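PDB 2ZK9: protein-glutaminase from Chryseobacterium proteolyticum, which hydrolyses the side-chain amide of protein-bound glutamine, deamidating it to glutamate, probably with a papain-like fold. Local coordinates for residues Pro31-Arg36 and Ala46-Gln51; Cys42-His47 and Asn160-Lys165. All blocks are in the same frame, centred on the assembly; numbering follows the deposited sequence. Where two conformers were deposited one is given.

How the interactions relate
Both contacts are built on helix 42-55 and are mostly buried, with centres about 6 Å apart. Interaction 1 packs the loop 31-36 against residues 46-51 of the helix; interaction 2 sets helix 157-165 across its first turns. The first grades from an apolar, sulfur-containing interior to a partly exposed edge, where Lys48 is held by amide oxygens. In the second, apolar groups and a tyrosine edge meet, and the polar chemistry, a sodium ion on Cys42, stands to one side. The two are joined directly: Lys48 NZ probably donates to Asn160 OD1 at 2.8 Å, and Thr34 packs on Leu163, so the loop and both helices meet around the first turns of helix 42-55.

Interaction 1 of 2, residues Pro31-Arg36 and Ala46-Gln51; sequences PCITFR and AHKMRQ
The loop 31-36 passes helix 46-51 with its backbone well clear of it, the nearest CA atoms, those of Ile33 and Lys48, being 7.2 Å apart, so that side chains do nearly all the bridging. Ile33 points at the helix and lays its CG1-CD1 arm obliquely across the base of Lys48, Ile33 CG1 coming to 3.7 Å from Lys48 CG. The tip of the same arm, Ile33 CD1, approaches Met49 CG at 4.3 Å. Lys48 leaves the helix with CG anti to the backbone N, bends once at chi2 (70°) and then runs extended, which brings its end beside the ring of Pro31, with Pro31 CD 3.9 Å from Lys48 NZ. There the ammonium group is gripped by two side-chain amide oxygens: it donates to Gln51 OE1 at 2.8 Å, in the carbonyl plane and on a lone pair, and also to Asn160 OD1 of helix 157-165. Replacing Lys48 by alanine removes the chain under Ile33 and Pro31 and the donor to Gln51 and Asn160, and would probably loosen the partly exposed edge of the contact. Deeper in, an inverse gamma turn centred on Thr34 redirects the chain to Phe35, and Ile33 CG2 settles on one face of the Phe35 ring, 3.4 Å above its plane and toward the rim. Met49 approaches the ring edge instead: its SD lies 3.8 Å from both Phe35 CE1 and CZ, 78° off the ring normal. Ile18 of helix 8-19 touches both residues, and the Cys23-Cys32 disulfide braces the loop internally. Ile33 packing and an edge-on Met-aromatic contact together seat a disulfide-braced loop on helix 42-55, which probably corresponds to the central helix of the papain-like fold.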
loop_
_atom_site.group_PDB
_atom_site.type_symbol
_atom_site.label_atom_id
_atom_site.label_comp_id
_atom_site.label_asym_id
_atom_site.label_seq_id
_atom_site.Cartn_x
_atom_site.Cartn_y
_atom_site.Cartn_z
ATOM N N PRO A 31 9.883 10.431 -6.368
ATOM C CA PRO A 31 9.881 10.400 -4.916
ATOM C C PRO A 31 9.945 8.943 -4.453
ATOM O O PRO A 31 9.318 8.062 -5.029
ATOM C CB PRO A 31 8.538 11.036 -4.576
ATOM C CG PRO A 31 7.636 10.618 -5.650
ATOM C CD PRO A 31 8.516 10.502 -6.923
ATOM N N CYS A 32 10.657 8.749 -3.374
ATOM C CA CYS A 32 10.712 7.433 -2.765
ATOM C C CYS A 32 9.358 7.153 -2.096
ATOM O O CYS A 32 8.601 8.034 -1.744
ATOM C CB CYS A 32 11.891 7.358 -1.800
ATOM S SG CYS A 32 11.894 8.522 -0.476
ATOM N N ILE A 33 9.060 5.840 -1.927
ATOM C CA ILE A 33 7.816 5.426 -1.320
ATOM C C ILE A 33 8.012 5.362 0.209
ATOM O O ILE A 33 8.912 4.680 0.709
ATOM C CB ILE A 33 7.313 4.092 -1.860
ATOM C CG1 ILE A 33 7.265 4.072 -3.370
ATOM C CG2 ILE A 33 5.966 3.804 -1.244
ATOM C CD1 ILE A 33 6.879 2.741 -3.981
ATOM N N THR A 34 7.172 6.094 0.928
ATOM C CA THR A 34 7.327 6.423 2.331
ATOM C C THR A 34 6.834 5.312 3.260
ATOM O O THR A 34 6.121 5.555 4.233
ATOM C CB THR A 34 6.604 7.749 2.559
ATOM O OG1 THR A 34 5.271 7.643 2.074
ATOM C CG2 THR A 34 7.306 8.916 1.853
ATOM N N PHE A 35 7.248 4.080 2.961
ATOM C CA PHE A 35 6.798 2.920 3.741
ATOM C C PHE A 35 7.172 3.057 5.228
ATOM O O PHE A 35 6.426 2.589 6.088
ATOM C CB PHE A 35 7.412 1.646 3.218
ATOM C CG PHE A 35 6.987 1.269 1.820
ATOM C CD1 PHE A 35 5.647 1.057 1.499
ATOM C CD2 PHE A 35 7.933 1.066 0.838
ATOM C CE1 PHE A 35 5.283 0.642 0.230
ATOM C CE2 PHE A 35 7.563 0.641 -0.428
ATOM C CZ PHE A 35 6.245 0.452 -0.735
ATOM N N ARG A 36 8.300 3.696 5.512
ATOM C CA ARG A 36 8.748 3.872 6.895
ATOM C C ARG A 36 7.920 4.864 7.689
ATOM O O ARG A 36 8.192 4.991 8.892
ATOM C CB ARG A 36 10.210 4.324 6.882
ATOM C CG ARG A 36 10.466 5.669 6.235
ATOM C CD ARG A 36 11.909 6.023 6.180
ATOM N NE ARG A 36 12.105 7.340 5.603
ATOM C CZ ARG A 36 13.251 7.959 5.464
ATOM N NH1 ARG A 36 14.358 7.345 5.860
ATOM N NH2 ARG A 36 13.293 9.146 4.905
ATOM N N ALA A 46 0.152 3.066 -2.157
ATOM C CA ALA A 46 -0.465 2.002 -2.956
ATOM C C ALA A 46 -0.495 2.356 -4.415
ATOM O O ALA A 46 -0.236 1.528 -5.289
ATOM C CB ALA A 46 -1.850 1.677 -2.422
ATOM N N HIS A 47 -0.822 3.627 -4.740
ATOM C CA HIS A 47 -0.901 4.011 -6.134
ATOM C C HIS A 47 0.485 4.040 -6.790
ATOM O O HIS A 47 0.611 3.756 -7.976
ATOM C CB HIS A 47 -1.615 5.366 -6.249
ATOM C CG HIS A 47 -2.580 5.433 -7.387
ATOM N ND1 HIS A 47 -3.483 4.491 -7.585
ATOM C CD2 HIS A 47 -2.833 6.378 -8.341
ATOM C CE1 HIS A 47 -4.294 4.784 -8.576
ATOM N NE2 HIS A 47 -3.888 5.937 -9.067
ATOM N N LYS A 48 1.505 4.367 -6.012
ATOM C CA LYS A 48 2.878 4.339 -6.514
ATOM C C LYS A 48 3.351 2.911 -6.742
ATOM O O LYS A 48 4.017 2.617 -7.738
ATOM C CB LYS A 48 3.810 5.086 -5.585
ATOM C CG LYS A 48 5.164 5.423 -6.164
ATOM C CD LYS A 48 5.117 6.480 -7.258
ATOM C CE LYS A 48 6.489 6.911 -7.688
ATOM N NZ LYS A 48 6.466 7.833 -8.827
ATOM N N MET A 49 2.986 1.994 -5.840
ATOM C CA MET A 49 3.275 0.578 -6.095
ATOM C C MET A 49 2.621 0.103 -7.370
ATOM O O MET A 49 3.213 -0.633 -8.154
ATOM C CB MET A 49 2.807 -0.293 -4.923
ATOM C CG MET A 49 3.620 -0.072 -3.652
ATOM S SD MET A 49 3.313 -1.354 -2.397
ATOM C CE MET A 49 1.740 -0.844 -1.721
ATOM N N ARG A 50 1.379 0.516 -7.596
ATOM C CA ARG A 50 0.663 0.170 -8.829
ATOM C C ARG A 50 1.380 0.728 -10.044
ATOM O O ARG A 50 1.473 0.038 -11.048
ATOM C CB ARG A 50 -0.769 0.642 -8.766
ATOM C CG ARG A 50 -1.491 0.451 -10.098
ATOM C CD ARG A 50 -2.941 0.795 -9.937
ATOM N NE ARG A 50 -3.675 0.651 -11.231
ATOM C CZ ARG A 50 -3.936 1.625 -12.046
ATOM N NH1 ARG A 50 -3.624 2.914 -11.790
ATOM N NH2 ARG A 50 -4.608 1.341 -13.183
ATOM N N GLN A 51 1.943 1.942 -9.966
ATOM C CA GLN A 51 2.680 2.503 -11.079
ATOM C C GLN A 51 3.866 1.594 -11.421
ATOM O O GLN A 51 4.191 1.412 -12.608
ATOM C CB GLN A 51 3.129 3.929 -10.792
ATOM C CG GLN A 51 3.905 4.585 -11.917
ATOM C CD GLN A 51 4.506 5.926 -11.552
ATOM O OE1 GLN A 51 5.220 6.014 -10.575
ATOM N NE2 GLN A 51 4.124 6.965 -12.332
#

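Interaction 2 of 2, residues Cys42-His47 and Asn160-Lys165; sequences CYARAH and NCVLTK. With NA (sodium ion), chain B.
Helices 42-47 and 160-165 cross steeply, at -117°, with their axes 8.9 Å apart at closest approach, and the small Ala44 marks the crossing. Its methyl makes only a low rise on the first helix, so that the isopropyl group of Val162 can settle over it, with Ala44 CB 3.9 Å from Val162 CG1. One wall of this seat is Tyr43. With CG in the crowded position between the backbone N and the carbonyl carbon (chi1 51°), its ring slants out from the helix until the hydroxyl oxygen OH stands 3.9 Å from both Val162 CG1 and CG2; CG2 lies at the ring edge, near its plane, and the two side chains cross at about a right angle. The aliphatic base of Arg45 borders the other flank. Leu163 lowers one branch between it and the alanine, its CD2 being 4.2 Å from both Arg45 CG and Ala44 CB. Beyond this base Arg45 bends away at chi3, and Cys42 CA lies 3.5 Å above one face of its guanidinium, toward the rim. On this first turn Cys42 SG binds the sodium ion at 2.2 Å, unusually short for sodium and sulfur, so the ion's identity is uncertain; two waters are its other ligands, and the Cys42 side chain touches His83. The interface is mostly aliphatic, with the Tyr43 ring edge and hydroxyl at one side; the probable reactive chemistry lies beside it, where a cysteine at a helix start next to a histidine is consistent with the nucleophile of papain-like enzymes, and the helix end may favour its thiolate.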
loop_
_atom_site.group_PDB
_atom_site.type_symbol
_atom_site.label_atom_id
_atom_site.label_comp_id
_atom_site.label_asym_id
_atom_site.label_seq_id
_atom_site.Cartn_x
_atom_site.Cartn_y
_atom_site.Cartn_z
ATOM N N CYS A 42 -1.166 6.157 2.939
ATOM C CA CYS A 42 -1.285 4.775 2.401
ATOM C C CYS A 42 -1.796 4.761 0.983
ATOM O O CYS A 42 -1.358 3.953 0.160
ATOM C CB CYS A 42 -2.190 3.952 3.281
ATOM S SG CYS A 42 -3.809 4.592 3.584
ATOM N N TYR A 43 -2.739 5.642 0.681
ATOM C CA TYR A 43 -3.338 5.737 -0.654
ATOM C C TYR A 43 -2.277 6.041 -1.672
ATOM O O TYR A 43 -2.287 5.500 -2.788
ATOM C CB TYR A 43 -4.489 6.761 -0.584
ATOM C CG TYR A 43 -4.099 8.072 0.024
ATOM C CD1 TYR A 43 -4.200 8.362 1.371
ATOM C CD2 TYR A 43 -3.556 9.070 -0.784
ATOM C CE1 TYR A 43 -3.814 9.588 1.909
ATOM C CE2 TYR A 43 -3.185 10.273 -0.296
ATOM C CZ TYR A 43 -3.309 10.547 1.059
ATOM O OH TYR A 43 -2.905 11.779 1.527
ATOM N N ALA A 44 -1.367 6.969 -1.352
ATOM C CA ALA A 44 -0.290 7.351 -2.270
ATOM C C ALA A 44 0.708 6.224 -2.405
ATOM O O ALA A 44 1.182 5.918 -3.504
ATOM C CB ALA A 44 0.349 8.632 -1.772
ATOM N N ARG A 45 1.068 5.572 -1.284
ATOM C CA ARG A 45 2.003 4.447 -1.394
ATOM C C ARG A 45 1.449 3.367 -2.311
ATOM O O ARG A 45 2.160 2.796 -3.120
ATOM C CB ARG A 45 2.369 3.893 -0.030
ATOM C CG ARG A 45 2.998 4.885 0.940
ATOM C CD ARG A 45 3.678 4.239 2.098
ATOM N NE ARG A 45 2.843 3.328 2.916
ATOM C CZ ARG A 45 2.029 3.725 3.869
ATOM N NH1 ARG A 45 1.869 4.983 4.209
ATOM N NH2 ARG A 45 1.291 2.819 4.533
ATOM N N ALA A 46 0.152 3.066 -2.157
ATOM C CA ALA A 46 -0.465 2.002 -2.956
ATOM C C ALA A 46 -0.495 2.356 -4.415
ATOM O O ALA A 46 -0.236 1.528 -5.289
ATOM C CB ALA A 46 -1.850 1.677 -2.422
ATOM N N HIS A 47 -0.822 3.627 -4.740
ATOM C CA HIS A 47 -0.901 4.011 -6.134
ATOM C C HIS A 47 0.485 4.040 -6.790
ATOM O O HIS A 47 0.611 3.756 -7.976
ATOM C CB HIS A 47 -1.615 5.366 -6.249
ATOM C CG HIS A 47 -2.580 5.433 -7.387
ATOM N ND1 HIS A 47 -3.483 4.491 -7.585
ATOM C CD2 HIS A 47 -2.833 6.378 -8.341
ATOM C CE1 HIS A 47 -4.294 4.784 -8.576
ATOM N NE2 HIS A 47 -3.888 5.937 -9.067
ATOM N N ASN A 160 2.418 11.601 -6.187
ATOM C CA ASN A 160 3.813 12.052 -6.135
ATOM C C ASN A 160 3.952 13.236 -5.200
ATOM O O ASN A 160 4.967 13.372 -4.519
ATOM C CB ASN A 160 4.321 12.340 -7.545
ATOM C CG ASN A 160 4.539 11.098 -8.335
ATOM O OD1 ASN A 160 5.163 10.134 -7.834
ATOM N ND2 ASN A 160 4.153 11.102 -9.599
ATOM N N CYS A 161 2.947 14.117 -5.164
ATOM C CA CYS A 161 2.990 15.285 -4.279
ATOM C C CYS A 161 2.985 14.869 -2.830
ATOM O O CYS A 161 3.770 15.383 -1.998
ATOM C CB CYS A 161 1.767 16.188 -4.547
ATOM S SG CYS A 161 1.935 17.867 -3.892
ATOM N N VAL A 162 2.124 13.898 -2.473
ATOM C CA VAL A 162 2.028 13.434 -1.082
ATOM C C VAL A 162 3.315 12.724 -0.702
ATOM O O VAL A 162 3.852 12.952 0.385
ATOM C CB VAL A 162 0.781 12.574 -0.905
ATOM C CG1 VAL A 162 0.812 11.841 0.415
ATOM C CG2 VAL A 162 -0.467 13.423 -1.060
ATOM N N LEU A 163 3.804 11.834 -1.555
ATOM C CA LEU A 163 5.063 11.155 -1.235
ATOM C C LEU A 163 6.193 12.162 -0.996
ATOM O O LEU A 163 6.984 11.994 -0.063
ATOM C CB LEU A 163 5.453 10.167 -2.314
ATOM C CG LEU A 163 4.524 8.950 -2.495
ATOM C CD1 LEU A 163 4.990 8.145 -3.689
ATOM C CD2 LEU A 163 4.471 8.118 -1.228
ATOM N N THR A 164 6.280 13.208 -1.806
ATOM C CA THR A 164 7.301 14.204 -1.609
ATOM C C THR A 164 7.122 14.920 -0.286
ATOM O O THR A 164 8.100 15.121 0.459
ATOM C CB THR A 164 7.340 15.173 -2.794
ATOM O OG1 THR A 164 7.736 14.424 -3.944
ATOM C CG2 THR A 164 8.325 16.280 -2.576
ATOM N N LYS A 165 5.887 15.268 0.059
ATOM C CA LYS A 165 5.655 15.916 1.350
ATOM C C LYS A 165 6.074 15.070 2.526
ATOM O O LYS A 165 6.529 15.611 3.562
ATOM C CB LYS A 165 4.194 16.307 1.448
ATOM C CG LYS A 165 3.969 17.687 0.847
ATOM C CD LYS A 165 2.520 18.138 0.990
ATOM C CE LYS A 165 2.333 19.431 0.199
ATOM N NZ LYS A 165 3.138 20.531 0.806
HETATM NA NA NA B . -3.014 5.885 5.140
HETATM O O HOH W 1 -3.129 3.756 6.447
HETATM O O HOH W 2 -5.237 5.864 7.078
#